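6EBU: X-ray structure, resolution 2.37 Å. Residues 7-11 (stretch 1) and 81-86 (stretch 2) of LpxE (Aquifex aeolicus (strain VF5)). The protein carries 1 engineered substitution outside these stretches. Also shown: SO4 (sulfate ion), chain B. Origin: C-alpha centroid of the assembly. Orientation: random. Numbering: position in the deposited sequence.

Stretch 1 (7-11) MVIED
Stretch 2, residues 81-86: FFNQPR

A single side-chain amide, that of Gln 84, makes both hydrogen bonds that join these two stretches, pairing with the backbone of stretch 1 on either side of Val 8, at Met 7 O and Ile 9 N. Its NE2 donates to Met 7 O (3.0 Å, N-H...O angle 162°), and its OE1 accepts from Ile 9 N at 2.9 Å, a bond kept weak by its 127° angle. The amide thus spans Val 8, whose CA lies 3.4 Å from Gln 84 OE1. Glutamine suits this place because one planar group offers a donor and an acceptor together. NE2 also donates to Phe 82 O (3.2 Å, 162°), which ties the side chain back to its own stretch. To reach these partners Gln 84 points its CA-to-CB bond toward stretch 1 and folds through chi1 -72° (m), chi2 -64° (m) and chi3 -73°; it is buried and gives up 89 Å² to stretch 1, the largest share of any residue here.

Stretch 1 is irregular, with a type I turn from Val 8 to Asp 11: psi is 113° at Met 7, and phi/psi are -111/100 at Val 8, -76/-7 at Ile 9, -87/-7 at Glu 10 and -100/74 at Asp 11. In stretch 2 a helix ends through Phe 81 and Phe 82 (-69/-47, -82/-37); Asn 83 breaks from it with positive phi (42/63), its CA-to-CB bond directed away from stretch 1. Gln 84 and Pro 85 are then extended (-87/147, -75/144), and Arg 86 (-78/170) takes the N-cap position of the next helix. The directions from CA 7 to CA 10 and from CA 82 to CA 85 differ by 58°. Met 7 CA lies 8.3 Å from Phe 82 CA, and Val 8 CA 6.5 Å from Gln 84 CA.

Branched apolar side chains add contacts beside the amide. Ile 9 (chi1 58°, p; chi2 176°, t) starts sideways but brings CD1 to 3.8 Å from Phe 82 CD1, meeting the ring obliquely; Phe 82 has chi1 -79° (m) and chi2 -84°. Val 8 (chi1 176°, t) sets CG1 4.5 Å from CG of Pro 85, whose ring is C-gamma endo. Buried Glu 10 (chi1 -40°, m; chi2 -100°; chi3 -142°) suits its place because its aliphatic CG can pack 3.3 Å from Gln 84 OE1 while OE2 is hydrogen-bonded elsewhere in the structure. The contact buries 290 Å² in all. Arg 86 (m, t, t, chi4 -98°), its CA-to-CB bond pointing away from stretch 1, donates from NH2 to sulfate O2 at 2.6 Å. The Met 7 side chain and the Phe 81 ring are not modelled.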

# COMPACT_ATOMS: atom_id res chain seq x y z
N MET A 7 -12.47 17.51 10.87
CA MET A 7 -11.31 16.85 11.46
C MET A 7 -10.35 16.34 10.39
O MET A 7 -10.68 15.44 9.63
N VAL A 8 -9.16 16.93 10.34
CA VAL A 8 -8.11 16.55 9.40
C VAL A 8 -7.00 15.90 10.22
O VAL A 8 -6.18 16.59 10.83
CB VAL A 8 -7.60 17.74 8.59
CG1 VAL A 8 -6.44 17.32 7.70
CG2 VAL A 8 -8.72 18.34 7.76
N ILE A 9 -6.96 14.56 10.22
CA ILE A 9 -5.96 13.84 11.00
C ILE A 9 -4.58 13.85 10.35
O ILE A 9 -3.61 13.40 10.98
CB ILE A 9 -6.39 12.38 11.22
CG1 ILE A 9 -6.62 11.67 9.89
CG2 ILE A 9 -7.64 12.31 12.09
CD1 ILE A 9 -6.96 10.20 10.02
N GLU A 10 -4.46 14.36 9.13
CA GLU A 10 -3.18 14.38 8.42
C GLU A 10 -2.33 15.60 8.73
O GLU A 10 -1.17 15.65 8.30
CB GLU A 10 -3.42 14.31 6.90
CG GLU A 10 -4.54 13.36 6.48
CD GLU A 10 -4.01 12.02 5.98
OE1 GLU A 10 -4.59 11.47 5.02
OE2 GLU A 10 -3.02 11.53 6.55
N ASP A 11 -2.85 16.56 9.48
CA ASP A 11 -2.16 17.84 9.70
C ASP A 11 -1.48 17.82 11.06
O ASP A 11 -1.92 18.44 12.03
CB ASP A 11 -3.15 18.99 9.56
CG ASP A 11 -2.49 20.37 9.60
OD1 ASP A 11 -1.29 20.48 9.94
OD2 ASP A 11 -3.18 21.36 9.29
N PHE A 81 -15.40 6.77 6.08
CA PHE A 81 -15.70 7.45 7.33
C PHE A 81 -14.82 8.69 7.51
O PHE A 81 -15.32 9.77 7.85
CB PHE A 81 -15.51 6.50 8.51
N PHE A 82 -13.52 8.56 7.28
CA PHE A 82 -12.61 9.68 7.52
C PHE A 82 -12.59 10.68 6.38
O PHE A 82 -12.49 11.89 6.63
CB PHE A 82 -11.20 9.16 7.79
CG PHE A 82 -10.99 8.63 9.18
CD1 PHE A 82 -10.69 9.50 10.22
CD2 PHE A 82 -11.11 7.28 9.45
CE1 PHE A 82 -10.51 9.02 11.50
CE2 PHE A 82 -10.92 6.80 10.73
CZ PHE A 82 -10.62 7.67 11.76
N ASN A 83 -12.70 10.21 5.14
CA ASN A 83 -12.68 11.04 3.94
C ASN A 83 -11.62 12.14 4.03
O ASN A 83 -11.91 13.33 4.03
CB ASN A 83 -14.06 11.65 3.67
CG ASN A 83 -14.21 12.13 2.23
OD1 ASN A 83 -13.35 11.87 1.38
ND2 ASN A 83 -15.29 12.84 1.96
N GLN A 84 -10.39 11.70 4.11
CA GLN A 84 -9.31 12.65 4.29
C GLN A 84 -8.81 13.18 2.94
O GLN A 84 -8.84 12.46 1.93
CB GLN A 84 -8.15 12.01 5.04
CG GLN A 84 -8.43 11.77 6.51
CD GLN A 84 -8.63 13.06 7.28
OE1 GLN A 84 -7.68 13.80 7.53
NE2 GLN A 84 -9.87 13.34 7.67
N PRO A 85 -8.37 14.43 2.90
CA PRO A 85 -7.78 14.97 1.68
C PRO A 85 -6.38 14.43 1.45
O PRO A 85 -5.61 14.21 2.39
CB PRO A 85 -7.76 16.48 1.93
CG PRO A 85 -7.64 16.59 3.42
CD PRO A 85 -8.45 15.44 3.97
N ARG A 86 -6.06 14.21 0.19
CA ARG A 86 -4.72 13.79 -0.20
C ARG A 86 -3.78 15.00 -0.19
O ARG A 86 -4.23 16.14 -0.05
CB ARG A 86 -4.78 13.11 -1.56
CG ARG A 86 -5.48 11.75 -1.53
CD ARG A 86 -5.60 11.15 -2.91
NE ARG A 86 -6.31 9.87 -2.91
CZ ARG A 86 -5.72 8.68 -2.90
NH1 ARG A 86 -4.40 8.57 -2.91
NH2 ARG A 86 -6.47 7.58 -2.90
S SO4 B . -5.14 4.16 -2.73
O1 SO4 B . -3.68 4.06 -2.74
O2 SO4 B . -5.56 5.23 -3.62
O3 SO4 B . -5.58 4.44 -1.37
O4 SO4 B . -5.72 2.89 -3.17